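Local structure of hemolysin BL lytic component L1 (Bacillus cereus, 7NMQ) at residues Y87-L98 with L110-I121. The protein probably acts as one lytic component of the three-part enterotoxin hemolysin BL, an alpha-helical pore-forming toxin that lyses host cells. Numbering follows the deposited sequence.
Sequences YDEQFQNYYDTL and LKEGINDLITTI. With EDO (1,2-ethanediol), chain F.
An antiparallel helical hairpin in the long helical bundle of this ClyA-like toxin brings Leu98 against Gly113 and Leu117 against Tyr87, where helix 45-103 turns back into helix 107-154. The local axes approach to 10.0 Å at 167°, and two leucines interlock them as knobs into holes. Leu98 enters the hole formed by Leu110, Gly113, Ile114 and Leu117. Glycine, with no side chain, lets Leu98 CD2 come right down on the backbone of helix 107-154, 3.8 Å from Gly113 CA. In return, Leu117 fits among Tyr87, Gln90, Phe91 and Leu98, with Leu117 CD1 4.0 Å from Phe91 CD2. Tyr87, CG anti to its backbone nitrogen (chi1 -176°), extends across Leu117 at about a right angle; Tyr87 CE1 lies 3.8 Å from Ile121 CG1, while Thr120 CG2 meets the ring edge near its plane. Trp347 of helix 330-357 packs against the rings of Tyr87 and Phe91, and Tyr318 of helix 275-325 also touches Phe91, so the apolar side of the hairpin faces the rest of the bundle.

Polar side chains bridge the helices along another flank. Gln90, extended beyond CG, runs its aliphatic part alongside Leu117 CD2, pointing the other way, and presents both ends of its amide. Gln90 OE1 accepts a hydrogen bond from Thr120 OG1 at 2.7 Å, in the carbonyl plane and on a lone pair, with a C=O...donor angle of 123°. Gln90 NE2 donates to a water that in turn donates to Asp116 O, joining the side-chain amide to the opposite helix's backbone. One turn further along, Tyr94 spans the groove beside Gly113, and Tyr94 OH donates to Asp116 OD2 at 2.7 Å, reaching the oxygen on its anti side, somewhat out of the plane of a carboxylate nearly perpendicular to the ring.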
loop_
_atom_site.group_PDB
_atom_site.type_symbol
_atom_site.label_atom_id
_atom_site.label_comp_id
_atom_site.label_asym_id
_atom_site.label_seq_id
_atom_site.Cartn_x
_atom_site.Cartn_y
_atom_site.Cartn_z
ATOM N N TYR A 87 19.088 2.853 -9.400
ATOM C CA TYR A 87 20.339 2.273 -8.831
ATOM C C TYR A 87 20.728 1.079 -9.697
ATOM O O TYR A 87 21.893 0.934 -10.072
ATOM C CB TYR A 87 20.195 1.885 -7.366
ATOM C CG TYR A 87 21.541 1.412 -6.869
ATOM C CD1 TYR A 87 22.481 2.308 -6.399
ATOM C CD2 TYR A 87 21.902 0.077 -6.982
ATOM C CE1 TYR A 87 23.740 1.867 -6.029
ATOM C CE2 TYR A 87 23.155 -0.371 -6.577
ATOM C CZ TYR A 87 24.083 0.537 -6.114
ATOM O OH TYR A 87 25.360 0.170 -5.751
ATOM N N ASP A 88 19.789 0.248 -10.101
ATOM C CA ASP A 88 20.133 -0.855 -11.012
ATOM C C ASP A 88 20.750 -0.286 -12.285
ATOM O O ASP A 88 21.769 -0.814 -12.766
ATOM C CB ASP A 88 18.926 -1.706 -11.404
ATOM C CG ASP A 88 19.318 -2.770 -12.427
ATOM O OD1 ASP A 88 20.232 -3.559 -12.127
ATOM O OD2 ASP A 88 18.613 -2.863 -13.498
ATOM N N GLU A 89 20.156 0.756 -12.876
ATOM C CA GLU A 89 20.702 1.297 -14.150
ATOM C C GLU A 89 22.119 1.822 -13.878
ATOM O O GLU A 89 22.999 1.604 -14.734
ATOM C CB GLU A 89 19.810 2.376 -14.758
ATOM C CG GLU A 89 18.354 1.943 -14.849
ATOM C CD GLU A 89 17.730 1.595 -16.197
ATOM O OE1 GLU A 89 17.282 2.516 -16.895
ATOM O OE2 GLU A 89 17.601 0.406 -16.500
ATOM N N GLN A 90 22.373 2.453 -12.729
ATOM C CA GLN A 90 23.737 2.952 -12.447
ATOM C C GLN A 90 24.677 1.753 -12.286
ATOM O O GLN A 90 25.769 1.784 -12.856
ATOM C CB GLN A 90 23.741 3.818 -11.194
ATOM C CG GLN A 90 25.080 4.497 -10.993
ATOM C CD GLN A 90 25.135 5.434 -9.824
ATOM O OE1 GLN A 90 24.186 5.622 -9.108
ATOM N NE2 GLN A 90 26.249 6.094 -9.653
ATOM N N PHE A 91 24.315 0.769 -11.504
ATOM C CA PHE A 91 25.168 -0.419 -11.229
ATOM C C PHE A 91 25.489 -1.112 -12.559
ATOM O O PHE A 91 26.660 -1.416 -12.848
ATOM C CB PHE A 91 24.486 -1.369 -10.254
ATOM C CG PHE A 91 25.406 -2.458 -9.804
ATOM C CD1 PHE A 91 25.599 -3.579 -10.565
ATOM C CD2 PHE A 91 26.263 -2.236 -8.739
ATOM C CE1 PHE A 91 26.525 -4.535 -10.178
ATOM C CE2 PHE A 91 27.168 -3.192 -8.334
ATOM C CZ PHE A 91 27.307 -4.339 -9.063
ATOM N N GLN A 92 24.463 -1.299 -13.409
ATOM C CA GLN A 92 24.676 -2.029 -14.682
ATOM C C GLN A 92 25.645 -1.233 -15.540
ATOM O O GLN A 92 26.460 -1.833 -16.256
ATOM C CB GLN A 92 23.391 -2.254 -15.458
ATOM C CG GLN A 92 22.362 -3.098 -14.723
ATOM C CD GLN A 92 22.822 -4.506 -14.452
ATOM O OE1 GLN A 92 23.608 -5.068 -15.226
ATOM N NE2 GLN A 92 22.296 -5.089 -13.384
ATOM N N ASN A 93 25.507 0.085 -15.535
ATOM C CA ASN A 93 26.344 0.951 -16.373
ATOM C C ASN A 93 27.781 1.070 -15.811
ATOM O O ASN A 93 28.685 1.354 -16.612
ATOM C CB ASN A 93 25.698 2.311 -16.533
ATOM C CG ASN A 93 26.419 3.068 -17.614
ATOM O OD1 ASN A 93 26.673 2.533 -18.702
ATOM N ND2 ASN A 93 26.783 4.279 -17.306
ATOM N N TYR A 94 27.974 0.921 -14.512
ATOM C CA TYR A 94 29.319 0.999 -13.884
ATOM C C TYR A 94 30.000 -0.371 -14.019
ATOM O O TYR A 94 31.231 -0.409 -13.903
ATOM C CB TYR A 94 29.259 1.431 -12.415
ATOM C CG TYR A 94 29.266 2.910 -12.136
ATOM C CD1 TYR A 94 28.320 3.763 -12.667
ATOM C CD2 TYR A 94 30.267 3.504 -11.395
ATOM C CE1 TYR A 94 28.313 5.128 -12.432
ATOM C CE2 TYR A 94 30.278 4.867 -11.153
ATOM C CZ TYR A 94 29.309 5.695 -11.661
ATOM O OH TYR A 94 29.360 7.042 -11.403
ATOM N N TYR A 95 29.269 -1.447 -14.196
ATOM C CA TYR A 95 29.790 -2.819 -13.994
ATOM C C TYR A 95 31.044 -3.033 -14.833
ATOM O O TYR A 95 32.075 -3.527 -14.312
ATOM C CB TYR A 95 28.711 -3.840 -14.370
ATOM C CG TYR A 95 29.191 -5.270 -14.288
ATOM C CD1 TYR A 95 29.304 -5.933 -13.075
ATOM C CD2 TYR A 95 29.624 -5.941 -15.415
ATOM C CE1 TYR A 95 29.713 -7.261 -13.012
ATOM C CE2 TYR A 95 30.030 -7.267 -15.364
ATOM C CZ TYR A 95 30.106 -7.927 -14.159
ATOM O OH TYR A 95 30.557 -9.222 -14.169
ATOM N N ASP A 96 30.990 -2.756 -16.128
ATOM C CA ASP A 96 32.183 -3.084 -16.959
ATOM C C ASP A 96 33.443 -2.308 -16.495
ATOM O O ASP A 96 34.559 -2.885 -16.540
ATOM C CB ASP A 96 31.928 -2.831 -18.434
ATOM C CG ASP A 96 31.060 -3.864 -19.116
ATOM O OD1 ASP A 96 30.886 -4.972 -18.543
ATOM O OD2 ASP A 96 30.553 -3.549 -20.224
ATOM N N THR A 97 33.300 -1.056 -16.096
ATOM C CA THR A 97 34.402 -0.227 -15.579
ATOM C C THR A 97 34.920 -0.850 -14.284
ATOM O O THR A 97 36.158 -0.895 -14.071
ATOM C CB THR A 97 34.029 1.235 -15.355
ATOM O OG1 THR A 97 33.574 1.734 -16.606
ATOM C CG2 THR A 97 35.156 2.073 -14.814
ATOM N N LEU A 98 34.030 -1.234 -13.372
ATOM C CA LEU A 98 34.499 -1.815 -12.099
ATOM C C LEU A 98 35.290 -3.095 -12.407
ATOM O O LEU A 98 36.349 -3.291 -11.815
ATOM C CB LEU A 98 33.323 -2.104 -11.171
ATOM C CG LEU A 98 32.468 -0.896 -10.806
ATOM C CD1 LEU A 98 31.196 -1.276 -10.055
ATOM C CD2 LEU A 98 33.259 0.120 -10.064
ATOM N N LEU A 110 38.707 1.728 -9.053
ATOM C CA LEU A 110 37.675 0.903 -8.412
ATOM C C LEU A 110 37.086 1.698 -7.246
ATOM O O LEU A 110 35.862 1.743 -7.083
ATOM C CB LEU A 110 38.280 -0.420 -7.946
ATOM C CG LEU A 110 37.259 -1.327 -7.245
ATOM C CD1 LEU A 110 36.119 -1.748 -8.154
ATOM C CD2 LEU A 110 37.927 -2.530 -6.661
ATOM N N LYS A 111 37.926 2.266 -6.407
ATOM C CA LYS A 111 37.440 3.037 -5.243
ATOM C C LYS A 111 36.543 4.187 -5.704
ATOM O O LYS A 111 35.527 4.427 -5.044
ATOM C CB LYS A 111 38.579 3.616 -4.418
ATOM C CG LYS A 111 39.331 2.579 -3.617
ATOM C CD LYS A 111 40.434 3.207 -2.802
ATOM C CE LYS A 111 39.838 3.966 -1.637
ATOM N NZ LYS A 111 40.885 4.425 -0.695
ATOM N N GLU A 112 36.882 4.873 -6.783
ATOM C CA GLU A 112 36.056 6.012 -7.239
ATOM C C GLU A 112 34.674 5.485 -7.648
ATOM O O GLU A 112 33.667 6.137 -7.326
ATOM C CB GLU A 112 36.731 6.734 -8.389
ATOM C CG GLU A 112 36.145 8.110 -8.614
ATOM C CD GLU A 112 36.542 9.145 -7.571
ATOM O OE1 GLU A 112 37.487 8.906 -6.767
ATOM O OE2 GLU A 112 35.959 10.214 -7.612
ATOM N N GLY A 113 34.620 4.367 -8.365
ATOM C CA GLY A 113 33.353 3.751 -8.805
ATOM C C GLY A 113 32.515 3.359 -7.614
ATOM O O GLY A 113 31.308 3.685 -7.534
ATOM N N ILE A 114 33.143 2.701 -6.647
ATOM C CA ILE A 114 32.383 2.251 -5.448
ATOM C C ILE A 114 31.921 3.478 -4.678
ATOM O O ILE A 114 30.771 3.467 -4.196
ATOM C CB ILE A 114 33.256 1.302 -4.609
ATOM C CG1 ILE A 114 33.554 0.009 -5.367
ATOM C CG2 ILE A 114 32.639 1.068 -3.252
ATOM C CD1 ILE A 114 32.379 -0.842 -5.697
ATOM N N ASN A 115 32.758 4.499 -4.555
ATOM C CA ASN A 115 32.340 5.739 -3.859
ATOM C C ASN A 115 31.117 6.368 -4.547
ATOM O O ASN A 115 30.247 6.871 -3.837
ATOM C CB ASN A 115 33.497 6.729 -3.731
ATOM C CG ASN A 115 33.190 7.769 -2.690
ATOM O OD1 ASN A 115 33.009 7.419 -1.530
ATOM N ND2 ASN A 115 33.006 9.000 -3.126
ATOM N N ASP A 116 31.082 6.390 -5.850
ATOM C CA ASP A 116 29.927 6.980 -6.579
ATOM C C ASP A 116 28.664 6.187 -6.240
ATOM O O ASP A 116 27.589 6.778 -6.074
ATOM C CB ASP A 116 30.084 6.947 -8.091
ATOM C CG ASP A 116 31.092 7.929 -8.618
ATOM O OD1 ASP A 116 31.617 8.765 -7.814
ATOM O OD2 ASP A 116 31.346 7.869 -9.846
ATOM N N LEU A 117 28.775 4.865 -6.173
ATOM C CA LEU A 117 27.596 4.028 -5.849
ATOM C C LEU A 117 27.187 4.301 -4.401
ATOM O O LEU A 117 25.962 4.382 -4.155
ATOM C CB LEU A 117 27.924 2.556 -6.104
ATOM C CG LEU A 117 28.102 2.234 -7.583
ATOM C CD1 LEU A 117 28.668 0.840 -7.770
ATOM C CD2 LEU A 117 26.803 2.356 -8.358
ATOM N N ILE A 118 28.130 4.457 -3.480
ATOM C CA ILE A 118 27.795 4.810 -2.075
ATOM C C ILE A 118 27.064 6.146 -2.043
ATOM O O ILE A 118 26.109 6.290 -1.232
ATOM C CB ILE A 118 29.053 4.844 -1.198
ATOM C CG1 ILE A 118 29.625 3.427 -1.048
ATOM C CG2 ILE A 118 28.723 5.451 0.154
ATOM C CD1 ILE A 118 31.017 3.390 -0.482
ATOM N N THR A 119 27.497 7.107 -2.841
ATOM C CA THR A 119 26.843 8.427 -2.873
ATOM C C THR A 119 25.350 8.214 -3.194
ATOM O O THR A 119 24.472 8.792 -2.517
ATOM C CB THR A 119 27.562 9.360 -3.841
ATOM O OG1 THR A 119 28.884 9.600 -3.348
ATOM C CG2 THR A 119 26.818 10.659 -4.051
ATOM N N THR A 120 25.036 7.431 -4.206
ATOM C CA THR A 120 23.642 7.147 -4.612
ATOM C C THR A 120 22.900 6.428 -3.499
ATOM O O THR A 120 21.751 6.808 -3.187
ATOM C CB THR A 120 23.602 6.286 -5.866
ATOM O OG1 THR A 120 24.339 7.051 -6.835
ATOM C CG2 THR A 120 22.187 5.987 -6.319
ATOM N N ILE A 121 23.539 5.424 -2.887
ATOM C CA ILE A 121 22.890 4.682 -1.784
ATOM C C ILE A 121 22.511 5.675 -0.693
ATOM O O ILE A 121 21.375 5.601 -0.129
ATOM C CB ILE A 121 23.810 3.565 -1.277
ATOM C CG1 ILE A 121 23.952 2.466 -2.311
ATOM C CG2 ILE A 121 23.313 3.068 0.078
ATOM C CD1 ILE A 121 25.168 1.560 -2.100
HETATM C C1 EDO F . 30.239 9.109 1.119
HETATM O O1 EDO F . 30.925 7.862 1.118
HETATM C C2 EDO F . 29.635 9.429 -0.204
HETATM O O2 EDO F . 30.216 8.710 -1.280
HETATM O O HOH W 1 26.729 8.606 -7.945
#